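Local coordinates for uncharacterized protein (Bacteroides vulgatus, PDB 4FMR), which is of unknown function but probably binds DNA, joining an HU/IHF-like DNA-binding domain to a domain with an immunoglobulin-like fold, at residues I37-M42 with L56-M61; E67-G72 with I102-T107; F154-K159 with L213-Q218; V172-A177 with T183-D188. All coordinates share one frame; numbering follows the deposited sequence. Where two conformers were deposited one is given.

Interaction 1 (I37-M42 with L56-M61); sequences IILDRM and LGIELM
This is an apolar helix-to-helix contact inside the HU/IHF-like DNA-binding domain, where helix 35-45 lies against the first half of helix 51-70, the two being consecutive helices of the fold. The evidence is purely of packing: no hydrogen bond joins 37-42 to 56-61, and the nearest backbones, those of Leu39 and Ile58, stay 9.1 Å apart between their CA atoms. That gap is bridged by side chains. Ile58 carries its half of the contact through one atom, CD1, at the end of a stretched branch: chi2 of -180° extends CD1 straight beyond CG1 toward the other helix. Leu39 comes from the facing side, and the two side chains slide past each other in opposite directions. Leu39 also packs on Met54 and Ala55 of the longer helix, and Glu59 OE2 makes a salt bridge to Lys35 beside this apolar seam. The second subunit closes in as well, with Gly57 of that chain against Met42 and Met61 of that chain against Ile38, consistent with the intertwined dimer of HU-type proteins. Within the two segments, Ile58 CD1 touches Leu39, with CD2 at 3.6 Å, and selenomethionine Met42, with SE at 4.1 Å.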
loop_
_atom_site.group_PDB
_atom_site.type_symbol
_atom_site.label_atom_id
_atom_site.label_comp_id
_atom_site.label_asym_id
_atom_site.label_seq_id
_atom_site.Cartn_x
_atom_site.Cartn_y
_atom_site.Cartn_z
ATOM N N ILE B 37 -6.946 -16.565 13.060
ATOM C CA ILE B 37 -5.671 -16.765 13.767
ATOM C C ILE B 37 -5.337 -15.504 14.620
ATOM O O ILE B 37 -4.924 -15.636 15.781
ATOM C CB ILE B 37 -4.545 -17.132 12.751
ATOM C CG1 ILE B 37 -4.853 -18.512 12.095
ATOM C CG2 ILE B 37 -3.166 -17.158 13.426
ATOM C CD1 ILE B 37 -4.375 -18.632 10.599
ATOM N N ILE B 38 -5.558 -14.298 14.045
ATOM C CA ILE B 38 -5.357 -13.014 14.722
ATOM C C ILE B 38 -6.154 -13.017 16.012
ATOM O O ILE B 38 -5.584 -12.757 17.053
ATOM C CB ILE B 38 -5.722 -11.806 13.808
ATOM C CG1 ILE B 38 -4.721 -11.675 12.652
ATOM C CG2 ILE B 38 -5.829 -10.485 14.623
ATOM C CD1 ILE B 38 -5.152 -10.765 11.530
ATOM N N LEU B 39 -7.438 -13.361 15.956
ATOM C CA LEU B 39 -8.319 -13.419 17.131
ATOM C C LEU B 39 -7.829 -14.439 18.155
ATOM O O LEU B 39 -7.861 -14.158 19.349
ATOM C CB LEU B 39 -9.764 -13.752 16.703
ATOM C CG LEU B 39 -10.559 -12.567 16.133
ATOM C CD1 LEU B 39 -11.824 -13.044 15.431
ATOM C CD2 LEU B 39 -10.872 -11.543 17.217
ATOM N N ASP B 40 -7.379 -15.612 17.699
ATOM C CA ASP B 40 -6.825 -16.638 18.579
ATOM C C ASP B 40 -5.551 -16.142 19.277
ATOM O O ASP B 40 -5.367 -16.434 20.448
ATOM C CB ASP B 40 -6.511 -17.923 17.795
ATOM C CG ASP B 40 -7.701 -18.651 17.203
ATOM O OD1 ASP B 40 -8.854 -18.314 17.576
ATOM O OD2 ASP B 40 -7.485 -19.503 16.306
ATOM N N ARG B 41 -4.685 -15.388 18.561
ATOM C CA ARG B 41 -3.433 -14.886 19.137
ATOM C C ARG B 41 -3.692 -13.728 20.134
ATOM O O ARG B 41 -2.938 -13.580 21.116
ATOM C CB ARG B 41 -2.451 -14.465 18.042
ATOM C CG ARG B 41 -1.837 -15.648 17.307
ATOM C CD ARG B 41 -0.877 -15.170 16.255
ATOM N NE ARG B 41 -0.362 -16.265 15.429
ATOM C CZ ARG B 41 0.520 -16.104 14.450
ATOM N NH1 ARG B 41 0.993 -14.899 14.168
ATOM N NH2 ARG B 41 0.943 -17.149 13.751
HETATM N N MSE B 42 -4.779 -12.973 19.926
HETATM C CA MSE B 42 -5.172 -11.870 20.812
HETATM C C MSE B 42 -5.583 -12.424 22.175
HETATM O O MSE B 42 -5.125 -11.939 23.214
HETATM C CB MSE B 42 -6.316 -11.061 20.189
HETATM C CG MSE B 42 -5.877 -10.156 19.056
HETATM SE SE MSE B 42 -7.415 -9.440 18.090
HETATM C CE MSE B 42 -8.080 -8.162 19.516
ATOM N N LEU B 56 -16.575 -9.197 17.255
ATOM C CA LEU B 56 -17.572 -8.163 16.999
ATOM C C LEU B 56 -16.881 -6.783 16.806
ATOM O O LEU B 56 -17.205 -6.079 15.858
ATOM C CB LEU B 56 -18.612 -8.119 18.139
ATOM C CG LEU B 56 -19.479 -6.840 18.277
ATOM C CD1 LEU B 56 -20.532 -6.742 17.169
ATOM C CD2 LEU B 56 -20.155 -6.792 19.630
ATOM N N GLY B 57 -15.923 -6.444 17.668
ATOM C CA GLY B 57 -15.142 -5.208 17.574
ATOM C C GLY B 57 -14.409 -5.048 16.252
ATOM O O GLY B 57 -14.436 -3.968 15.662
ATOM N N ILE B 58 -13.783 -6.134 15.754
ATOM C CA ILE B 58 -13.054 -6.143 14.483
ATOM C C ILE B 58 -14.046 -5.895 13.326
ATOM O O ILE B 58 -13.744 -5.039 12.492
ATOM C CB ILE B 58 -12.201 -7.421 14.241
ATOM C CG1 ILE B 58 -11.023 -7.479 15.241
ATOM C CG2 ILE B 58 -11.686 -7.480 12.762
ATOM C CD1 ILE B 58 -10.070 -8.725 15.098
ATOM N N GLU B 59 -15.228 -6.572 13.309
ATOM C CA GLU B 59 -16.216 -6.336 12.244
ATOM C C GLU B 59 -16.710 -4.888 12.260
ATOM O O GLU B 59 -16.862 -4.292 11.198
ATOM C CB GLU B 59 -17.430 -7.305 12.314
ATOM C CG GLU B 59 -17.091 -8.745 11.946
ATOM C CD GLU B 59 -16.330 -8.940 10.642
ATOM O OE1 GLU B 59 -16.919 -8.661 9.570
ATOM O OE2 GLU B 59 -15.153 -9.381 10.692
ATOM N N LEU B 60 -16.925 -4.339 13.457
ATOM C CA LEU B 60 -17.390 -2.986 13.714
ATOM C C LEU B 60 -16.337 -1.975 13.248
ATOM O O LEU B 60 -16.682 -0.993 12.585
ATOM C CB LEU B 60 -17.679 -2.858 15.228
ATOM C CG LEU B 60 -18.454 -1.645 15.751
ATOM C CD1 LEU B 60 -19.773 -1.425 14.977
ATOM C CD2 LEU B 60 -18.785 -1.834 17.237
HETATM N N MSE B 61 -15.062 -2.230 13.587
HETATM C CA MSE B 61 -13.958 -1.353 13.204
HETATM C C MSE B 61 -13.814 -1.337 11.657
HETATM O O MSE B 61 -13.627 -0.270 11.085
HETATM C CB MSE B 61 -12.667 -1.802 13.918
HETATM C CG MSE B 61 -11.431 -0.988 13.580
HETATM SE SE MSE B 61 -10.550 -1.707 12.004
HETATM C CE MSE B 61 -10.006 -3.470 12.707
#

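Interaction 2 (E67-G72 with I102-T107)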
loop_
_atom_site.group_PDB
_atom_site.type_symbol
_atom_site.label_atom_id
_atom_site.label_comp_id
_atom_site.label_asym_id
_atom_site.label_seq_id
_atom_site.Cartn_x
_atom_site.Cartn_y
_atom_site.Cartn_z
ATOM N N GLU B 67 -16.637 2.635 5.511
ATOM C CA GLU B 67 -17.571 3.757 5.287
ATOM C C GLU B 67 -16.826 5.108 5.186
ATOM O O GLU B 67 -17.155 5.908 4.320
ATOM C CB GLU B 67 -18.643 3.846 6.394
ATOM C CG GLU B 67 -19.699 2.755 6.313
ATOM C CD GLU B 67 -20.554 2.533 7.555
ATOM O OE1 GLU B 67 -20.515 3.373 8.485
ATOM O OE2 GLU B 67 -21.258 1.498 7.598
ATOM N N ALA B 68 -15.825 5.330 6.058
ATOM C CA ALA B 68 -15.005 6.545 6.097
ATOM C C ALA B 68 -14.228 6.719 4.801
ATOM O O ALA B 68 -14.241 7.793 4.231
ATOM C CB ALA B 68 -14.050 6.491 7.281
ATOM N N LEU B 69 -13.587 5.649 4.318
ATOM C CA LEU B 69 -12.816 5.647 3.082
ATOM C C LEU B 69 -13.671 5.906 1.857
ATOM O O LEU B 69 -13.269 6.671 0.963
ATOM C CB LEU B 69 -12.108 4.298 2.920
ATOM C CG LEU B 69 -10.907 4.085 3.816
ATOM C CD1 LEU B 69 -10.531 2.641 3.865
ATOM C CD2 LEU B 69 -9.735 4.993 3.411
HETATM N N MSE B 70 -14.862 5.282 1.831
HETATM C CA MSE B 70 -15.800 5.354 0.712
HETATM C C MSE B 70 -16.580 6.670 0.723
HETATM O O MSE B 70 -17.254 6.970 -0.252
HETATM C CB MSE B 70 -16.735 4.126 0.712
HETATM C CG MSE B 70 -16.011 2.840 0.293
HETATM SE SE MSE B 70 -15.085 3.093 -1.418
HETATM C CE MSE B 70 -13.256 3.134 -0.836
ATOM N N ASN B 71 -16.392 7.500 1.754
ATOM C CA ASN B 71 -16.969 8.824 1.794
ATOM C C ASN B 71 -15.829 9.870 1.767
ATOM O O ASN B 71 -16.042 11.040 2.036
ATOM C CB ASN B 71 -17.949 8.996 2.966
ATOM C CG ASN B 71 -19.240 8.263 2.628
ATOM O OD1 ASN B 71 -20.078 8.758 1.846
ATOM N ND2 ASN B 71 -19.334 6.985 3.031
ATOM N N GLY B 72 -14.658 9.441 1.307
ATOM C CA GLY B 72 -13.545 10.321 0.984
ATOM C C GLY B 72 -12.676 10.838 2.094
ATOM O O GLY B 72 -11.922 11.786 1.887
ATOM N N ILE B 102 -12.065 2.888 -8.662
ATOM C CA ILE B 102 -11.691 3.290 -7.326
ATOM C C ILE B 102 -10.886 2.159 -6.705
ATOM O O ILE B 102 -11.177 0.986 -6.930
ATOM C CB ILE B 102 -12.948 3.627 -6.465
ATOM C CG1 ILE B 102 -13.923 4.605 -7.161
ATOM C CG2 ILE B 102 -12.574 4.081 -5.027
ATOM C CD1 ILE B 102 -15.359 4.652 -6.492
ATOM N N TYR B 103 -9.872 2.521 -5.921
ATOM C CA TYR B 103 -9.103 1.615 -5.092
ATOM C C TYR B 103 -8.721 2.406 -3.864
ATOM O O TYR B 103 -8.903 3.632 -3.818
ATOM C CB TYR B 103 -7.887 0.981 -5.811
ATOM C CG TYR B 103 -6.754 1.943 -6.101
ATOM C CD1 TYR B 103 -6.775 2.760 -7.233
ATOM C CD2 TYR B 103 -5.646 2.021 -5.258
ATOM C CE1 TYR B 103 -5.716 3.627 -7.520
ATOM C CE2 TYR B 103 -4.593 2.898 -5.525
ATOM C CZ TYR B 103 -4.622 3.680 -6.669
ATOM O OH TYR B 103 -3.579 4.530 -6.921
ATOM N N VAL B 104 -8.235 1.706 -2.855
ATOM C CA VAL B 104 -7.766 2.347 -1.638
ATOM C C VAL B 104 -6.270 2.119 -1.591
ATOM O O VAL B 104 -5.799 0.981 -1.658
ATOM C CB VAL B 104 -8.510 1.832 -0.363
ATOM C CG1 VAL B 104 -7.893 2.384 0.927
ATOM C CG2 VAL B 104 -9.987 2.158 -0.426
ATOM N N SER B 105 -5.540 3.198 -1.515
ATOM C CA SER B 105 -4.088 3.169 -1.368
ATOM C C SER B 105 -3.747 3.052 0.116
ATOM O O SER B 105 -4.255 3.840 0.919
ATOM C CB SER B 105 -3.467 4.424 -1.963
ATOM O OG SER B 105 -2.072 4.204 -2.025
ATOM N N LEU B 106 -2.921 2.065 0.486
ATOM C CA LEU B 106 -2.599 1.846 1.881
ATOM C C LEU B 106 -1.117 1.965 2.138
ATOM O O LEU B 106 -0.301 1.500 1.350
ATOM C CB LEU B 106 -3.115 0.473 2.358
ATOM C CG LEU B 106 -4.638 0.269 2.298
ATOM C CD1 LEU B 106 -4.957 -1.159 2.205
ATOM C CD2 LEU B 106 -5.359 0.911 3.506
ATOM N N THR B 107 -0.764 2.627 3.245
ATOM C CA THR B 107 0.636 2.774 3.625
ATOM C C THR B 107 0.771 2.324 5.089
ATOM O O THR B 107 -0.209 2.387 5.833
ATOM C CB THR B 107 1.175 4.193 3.351
ATOM O OG1 THR B 107 2.591 4.157 3.528
ATOM C CG2 THR B 107 0.575 5.259 4.267
#
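Ile102 opens the strand side of this contact with its CG2 methyl, which lies 4.4 Å from CE of selenomethionine Met70, a loose touch at the end of helix 51-70. Tyr103 turns its side chain to the other side of the strand, where its ring makes a cation-pi contact with Arg87 of the adjacent strand 80-87. Val104 then points back to the helix and carries most of the packing, one methyl for each helix residue. With chi1 at 173°, CG1 lies anti to the backbone N and reaches both methyls of Leu69, CD1 and CD2, each at 4.0 Å; the two side chains meet at about a right angle. CG2 takes Met70 CE at 3.4 Å, closer than usual for two carbons. Met70 gets there by bending at chi2 and chi3, which brings its end nearer to the strand than its CB direction would suggest. Ser105 bonds through OG to Asp145 of the second subunit, and Leu106 packs on Phe80 and on Thr107 of the second subunit. The helix itself stops in a Schellman motif with Gly72 at C-prime, and Asn71 ND2 hydrogen-bonds back to Glu67 O at 2.8 Å. No hydrogen bond crosses between 67-72 and 102-107, so apolar packing, not polar bonding, joins them, while polar groups on both segments are used in binding the second subunit.

Interaction 3 (F154-K159 with L213-Q218)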
loop_
_atom_site.group_PDB
_atom_site.type_symbol
_atom_site.label_atom_id
_atom_site.label_comp_id
_atom_site.label_asym_id
_atom_site.label_seq_id
_atom_site.Cartn_x
_atom_site.Cartn_y
_atom_site.Cartn_z
ATOM N N PHE B 154 -0.382 -11.633 -14.420
ATOM C CA PHE B 154 0.609 -11.659 -13.376
ATOM C C PHE B 154 1.921 -12.150 -13.966
ATOM O O PHE B 154 1.913 -13.071 -14.788
ATOM C CB PHE B 154 0.136 -12.549 -12.205
ATOM C CG PHE B 154 0.975 -12.330 -10.973
ATOM C CD1 PHE B 154 0.748 -11.234 -10.144
ATOM C CD2 PHE B 154 2.045 -13.181 -10.676
ATOM C CE1 PHE B 154 1.562 -11.001 -9.034
ATOM C CE2 PHE B 154 2.863 -12.938 -9.561
ATOM C CZ PHE B 154 2.617 -11.850 -8.754
ATOM N N THR B 155 3.046 -11.507 -13.576
ATOM C CA THR B 155 4.381 -11.912 -14.034
ATOM C C THR B 155 5.201 -12.482 -12.866
ATOM O O THR B 155 5.337 -11.847 -11.833
ATOM C CB THR B 155 5.145 -10.749 -14.713
ATOM O OG1 THR B 155 4.366 -10.235 -15.789
ATOM C CG2 THR B 155 6.487 -11.184 -15.257
ATOM N N LEU B 156 5.813 -13.632 -13.089
ATOM C CA LEU B 156 6.713 -14.301 -12.159
ATOM C C LEU B 156 8.138 -14.228 -12.675
ATOM O O LEU B 156 8.392 -14.640 -13.804
ATOM C CB LEU B 156 6.306 -15.776 -11.975
ATOM C CG LEU B 156 4.960 -16.025 -11.349
ATOM C CD1 LEU B 156 4.369 -17.325 -11.844
ATOM C CD2 LEU B 156 5.051 -15.956 -9.854
ATOM N N PHE B 157 9.071 -13.704 -11.862
ATOM C CA PHE B 157 10.482 -13.655 -12.235
ATOM C C PHE B 157 11.237 -14.697 -11.428
ATOM O O PHE B 157 10.912 -14.918 -10.267
ATOM C CB PHE B 157 11.059 -12.242 -12.020
ATOM C CG PHE B 157 10.316 -11.155 -12.764
ATOM C CD1 PHE B 157 10.648 -10.837 -14.078
ATOM C CD2 PHE B 157 9.304 -10.431 -12.141
ATOM C CE1 PHE B 157 9.992 -9.801 -14.751
ATOM C CE2 PHE B 157 8.640 -9.410 -12.815
ATOM C CZ PHE B 157 8.991 -9.096 -14.112
ATOM N N GLY B 158 12.215 -15.351 -12.034
ATOM C CA GLY B 158 12.980 -16.343 -11.296
ATOM C C GLY B 158 14.028 -17.061 -12.104
ATOM O O GLY B 158 14.664 -16.464 -12.983
ATOM N N LYS B 159 14.235 -18.353 -11.767
ATOM C CA LYS B 159 15.223 -19.222 -12.399
ATOM C C LYS B 159 14.600 -20.529 -12.821
ATOM O O LYS B 159 13.944 -21.197 -12.011
ATOM C CB LYS B 159 16.428 -19.498 -11.467
ATOM C CG LYS B 159 17.343 -18.298 -11.219
ATOM C CD LYS B 159 18.310 -18.001 -12.351
ATOM C CE LYS B 159 19.138 -16.780 -12.029
ATOM N NZ LYS B 159 20.193 -16.537 -13.048
ATOM N N LEU B 213 1.029 -20.369 -4.800
ATOM C CA LEU B 213 1.251 -20.497 -6.231
ATOM C C LEU B 213 2.417 -21.486 -6.452
ATOM O O LEU B 213 3.490 -21.321 -5.877
ATOM C CB LEU B 213 1.520 -19.128 -6.914
ATOM C CG LEU B 213 1.622 -19.158 -8.463
ATOM C CD1 LEU B 213 1.116 -17.858 -9.083
ATOM C CD2 LEU B 213 3.054 -19.420 -8.936
ATOM N N THR B 214 2.201 -22.492 -7.303
ATOM C CA THR B 214 3.220 -23.501 -7.586
ATOM C C THR B 214 3.424 -23.644 -9.085
ATOM O O THR B 214 2.464 -23.654 -9.849
ATOM C CB THR B 214 2.816 -24.838 -6.929
ATOM O OG1 THR B 214 2.671 -24.606 -5.520
ATOM C CG2 THR B 214 3.832 -25.977 -7.176
ATOM N N VAL B 215 4.713 -23.704 -9.487
ATOM C CA VAL B 215 5.209 -23.941 -10.841
ATOM C C VAL B 215 5.755 -25.359 -10.845
ATOM O O VAL B 215 6.720 -25.625 -10.134
ATOM C CB VAL B 215 6.271 -22.895 -11.318
ATOM C CG1 VAL B 215 6.916 -23.329 -12.643
ATOM C CG2 VAL B 215 5.675 -21.490 -11.444
ATOM N N THR B 216 5.116 -26.275 -11.593
ATOM C CA THR B 216 5.548 -27.675 -11.719
ATOM C C THR B 216 6.038 -27.882 -13.160
ATOM O O THR B 216 5.329 -27.535 -14.118
ATOM C CB THR B 216 4.430 -28.641 -11.325
ATOM O OG1 THR B 216 4.003 -28.332 -10.007
ATOM C CG2 THR B 216 4.854 -30.104 -11.404
ATOM N N THR B 217 7.264 -28.409 -13.321
ATOM C CA THR B 217 7.813 -28.551 -14.664
ATOM C C THR B 217 8.861 -29.657 -14.725
ATOM O O THR B 217 9.447 -30.021 -13.699
ATOM C CB THR B 217 8.409 -27.180 -15.130
ATOM O OG1 THR B 217 8.770 -27.240 -16.512
ATOM C CG2 THR B 217 9.582 -26.695 -14.266
ATOM N N GLN B 218 9.101 -30.175 -15.950
ATOM C CA GLN B 218 10.134 -31.181 -16.230
ATOM C C GLN B 218 11.317 -30.519 -16.980
ATOM O O GLN B 218 12.217 -31.206 -17.472
ATOM C CB GLN B 218 9.552 -32.362 -17.020
ATOM C CG GLN B 218 8.675 -33.243 -16.159
ATOM C CD GLN B 218 7.869 -34.232 -16.947
ATOM O OE1 GLN B 218 6.891 -33.882 -17.615
ATOM N NE2 GLN B 218 8.215 -35.499 -16.821
#
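Segments 154-159 and 213-218 exchange no hydrogen bond; their strands lie in different sheets, and their closest CA atoms, those of Leu156 and Val215, are 9.8 Å apart, a spacing that suits two layers of a beta sandwich. This is the immunoglobulin-like domain, and the contact spans its interior: Leu156 belongs to the four-stranded sheet, Leu213 and Val215 to the five-stranded one. Leu156 and Leu213 reach toward each other and meet tip to tip. CD2 of Leu213 sits against both methyls of Leu156, at 3.8 Å from CD1 and 4.1 Å from CD2. The two leucines differ in their first torsion: Leu213 has CG anti to the backbone N (chi1 -174°), whereas in Leu156 CG is anti to the carbonyl carbon. Phe154, two residues before Leu156 and also pointing inward, presents its ring edge, in plane, to Leu156 CD2, and its ring meets that of Phe146. Ile133 of strand 132-138 packs on both leucines, and Val172 and Leu174 press on Leu213 from the neighbouring strand. Thr214 and Thr216 turn the other way, and their OG1 atoms bond to the hydroxyls of Ser234 and Ser232 in the adjoining strand 231-240. Over 213-216 the strand is thus apolar on the side of Leu213 and Val215 and hydroxyl-lined on the side of Thr214 and Thr216. Val215, two residues on from Leu213, makes the more distant of the cross-layer touches, its CG2 lying 4.4 Å from Leu156 CD1.

Interaction 4 (V172-A177 with T183-D188)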
loop_
_atom_site.group_PDB
_atom_site.type_symbol
_atom_site.label_atom_id
_atom_site.label_comp_id
_atom_site.label_asym_id
_atom_site.label_seq_id
_atom_site.Cartn_x
_atom_site.Cartn_y
_atom_site.Cartn_z
ATOM N N VAL B 172 0.917 -24.469 -13.819
ATOM C CA VAL B 172 0.790 -23.533 -12.710
ATOM C C VAL B 172 -0.521 -23.823 -11.983
ATOM O O VAL B 172 -1.559 -23.986 -12.623
ATOM C CB VAL B 172 0.902 -22.045 -13.140
ATOM C CG1 VAL B 172 1.053 -21.140 -11.916
ATOM C CG2 VAL B 172 2.074 -21.841 -14.098
ATOM N N THR B 173 -0.437 -23.928 -10.639
ATOM C CA THR B 173 -1.550 -24.162 -9.728
ATOM C C THR B 173 -1.595 -23.102 -8.632
ATOM O O THR B 173 -0.572 -22.511 -8.262
ATOM C CB THR B 173 -1.477 -25.566 -9.077
ATOM O OG1 THR B 173 -0.238 -25.700 -8.396
ATOM C CG2 THR B 173 -1.670 -26.718 -10.071
ATOM N N LEU B 174 -2.794 -22.895 -8.099
ATOM C CA LEU B 174 -3.076 -22.019 -6.961
ATOM C C LEU B 174 -3.826 -22.807 -5.932
ATOM O O LEU B 174 -4.875 -23.366 -6.248
ATOM C CB LEU B 174 -3.887 -20.792 -7.376
ATOM C CG LEU B 174 -3.245 -19.901 -8.430
ATOM C CD1 LEU B 174 -4.312 -19.262 -9.271
ATOM C CD2 LEU B 174 -2.335 -18.874 -7.793
ATOM N N ALA B 175 -3.279 -22.902 -4.726
ATOM C CA ALA B 175 -3.936 -23.623 -3.644
ATOM C C ALA B 175 -4.416 -22.612 -2.619
ATOM O O ALA B 175 -3.614 -21.839 -2.093
ATOM C CB ALA B 175 -2.990 -24.652 -3.020
ATOM N N SER B 176 -5.730 -22.582 -2.380
ATOM C CA SER B 176 -6.388 -21.673 -1.435
ATOM C C SER B 176 -5.923 -21.902 0.026
ATOM O O SER B 176 -6.040 -23.011 0.521
ATOM C CB SER B 176 -7.902 -21.867 -1.519
ATOM O OG SER B 176 -8.545 -21.092 -0.522
ATOM N N ALA B 177 -5.428 -20.862 0.716
ATOM C CA ALA B 177 -5.060 -20.977 2.130
ATOM C C ALA B 177 -6.304 -21.254 2.998
ATOM O O ALA B 177 -6.202 -21.971 3.996
ATOM C CB ALA B 177 -4.360 -19.705 2.613
ATOM N N THR B 183 -6.588 -24.809 -7.919
ATOM C CA THR B 183 -7.062 -24.339 -9.219
ATOM C C THR B 183 -5.898 -24.459 -10.173
ATOM O O THR B 183 -4.880 -23.796 -9.966
ATOM C CB THR B 183 -7.615 -22.866 -9.161
ATOM O OG1 THR B 183 -8.665 -22.737 -8.207
ATOM C CG2 THR B 183 -8.092 -22.347 -10.532
ATOM N N LYS B 184 -6.022 -25.276 -11.209
ATOM C CA LYS B 184 -4.952 -25.325 -12.167
ATOM C C LYS B 184 -5.241 -24.327 -13.285
ATOM O O LYS B 184 -6.331 -24.315 -13.854
ATOM C CB LYS B 184 -4.705 -26.735 -12.718
ATOM C CG LYS B 184 -3.405 -26.779 -13.543
ATOM C CD LYS B 184 -2.960 -28.166 -13.855
ATOM C CE LYS B 184 -1.770 -28.125 -14.764
ATOM N NZ LYS B 184 -1.447 -29.472 -15.282
ATOM N N ILE B 185 -4.263 -23.485 -13.584
ATOM C CA ILE B 185 -4.321 -22.537 -14.683
ATOM C C ILE B 185 -4.143 -23.342 -15.982
ATOM O O ILE B 185 -3.212 -24.152 -16.082
ATOM C CB ILE B 185 -3.234 -21.432 -14.471
ATOM C CG1 ILE B 185 -3.681 -20.456 -13.353
ATOM C CG2 ILE B 185 -2.874 -20.688 -15.780
ATOM C CD1 ILE B 185 -2.592 -19.863 -12.604
ATOM N N ASP B 186 -5.037 -23.136 -16.967
ATOM C CA ASP B 186 -4.916 -23.810 -18.264
ATOM C C ASP B 186 -3.585 -23.402 -18.892
ATOM O O ASP B 186 -3.190 -22.237 -18.794
ATOM C CB ASP B 186 -6.104 -23.471 -19.185
ATOM C CG ASP B 186 -6.235 -24.358 -20.429
ATOM O OD1 ASP B 186 -5.251 -24.454 -21.206
ATOM O OD2 ASP B 186 -7.340 -24.893 -20.664
ATOM N N ASN B 187 -2.870 -24.369 -19.478
ATOM C CA ASN B 187 -1.559 -24.158 -20.084
ATOM C C ASN B 187 -1.564 -23.068 -21.145
ATOM O O ASN B 187 -0.523 -22.437 -21.321
ATOM C CB ASN B 187 -1.027 -25.449 -20.697
ATOM C CG ASN B 187 -0.420 -26.402 -19.693
ATOM O OD1 ASN B 187 -0.057 -26.043 -18.561
ATOM N ND2 ASN B 187 -0.244 -27.636 -20.118
ATOM N N ASP B 188 -2.722 -22.808 -21.814
ATOM C CA ASP B 188 -2.807 -21.759 -22.841
ATOM C C ASP B 188 -2.842 -20.355 -22.175
ATOM O O ASP B 188 -2.574 -19.365 -22.866
ATOM C CB ASP B 188 -3.995 -21.968 -23.815
ATOM C CG ASP B 188 -5.429 -21.867 -23.296
ATOM O OD1 ASP B 188 -5.616 -21.663 -22.072
ATOM O OD2 ASP B 188 -6.365 -21.983 -24.118
HETATM O O HOH W 1 -0.618 -24.384 -16.231
#
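One water bridges the end of this hairpin, gripped by three groups: it accepts from Val172 N and donates to Ile185 O and to Asn187 OD1. The water oxygen lies 2.6 Å from Ile185 O. It stands in for a second bond between Val172 and Ile185, whose direct bond runs from Ile185 N to Val172 O at 2.9 Å. The two strands run antiparallel. Leu174 and Thr183 form a hydrogen-bonded pair, Thr183 N reaching Leu174 O at 2.8 Å with an angle of 164°, and Leu174 N returns to Thr183 O. Between them the non-hydrogen-bonded pair Thr173 and Lys184 draws the CA atoms to 4.3 Å, and Thr173 CG2 rests on Lys184 CG at 3.9 Å. The lysine chain continues extended, and its NZ bonds to Val170 O. Ile185 CD1 is shared by two residues, 3.9 Å from Val172 CG1, which lies alongside it, and 3.8 Å from Leu174 CD1. Next, Asp186 OD1 takes the backbone N of Asp188 in an Asx turn. Backbone bonds therefore fix the register of this hairpin, whose strand 182-184 forms an edge of the sheet, while Leu174, packed on Ile237 and Ile239, and Ile185, on Pro203, add apolar cohesion.

Interactions 1 and 2 share helix 51-70 of the DNA-binding domain, one near its first half and one at its end, with centres about 21 Å apart; both are buried, apolar and touched by the second subunit. Interactions 3 and 4 belong to the immunoglobulin-like domain and meet directly: Thr214 N lies 2.9 Å from Thr173 O, a probable hydrogen bond between neighbouring strands, and Thr214 O packs on Val172 CG1. Interaction 3 joins two sheets by side chains alone, whereas interaction 4, partly buried at a sheet edge, relies mainly on backbone bonds, with a water and a small apolar cluster. No other chain of the assembly touches either of these two contacts.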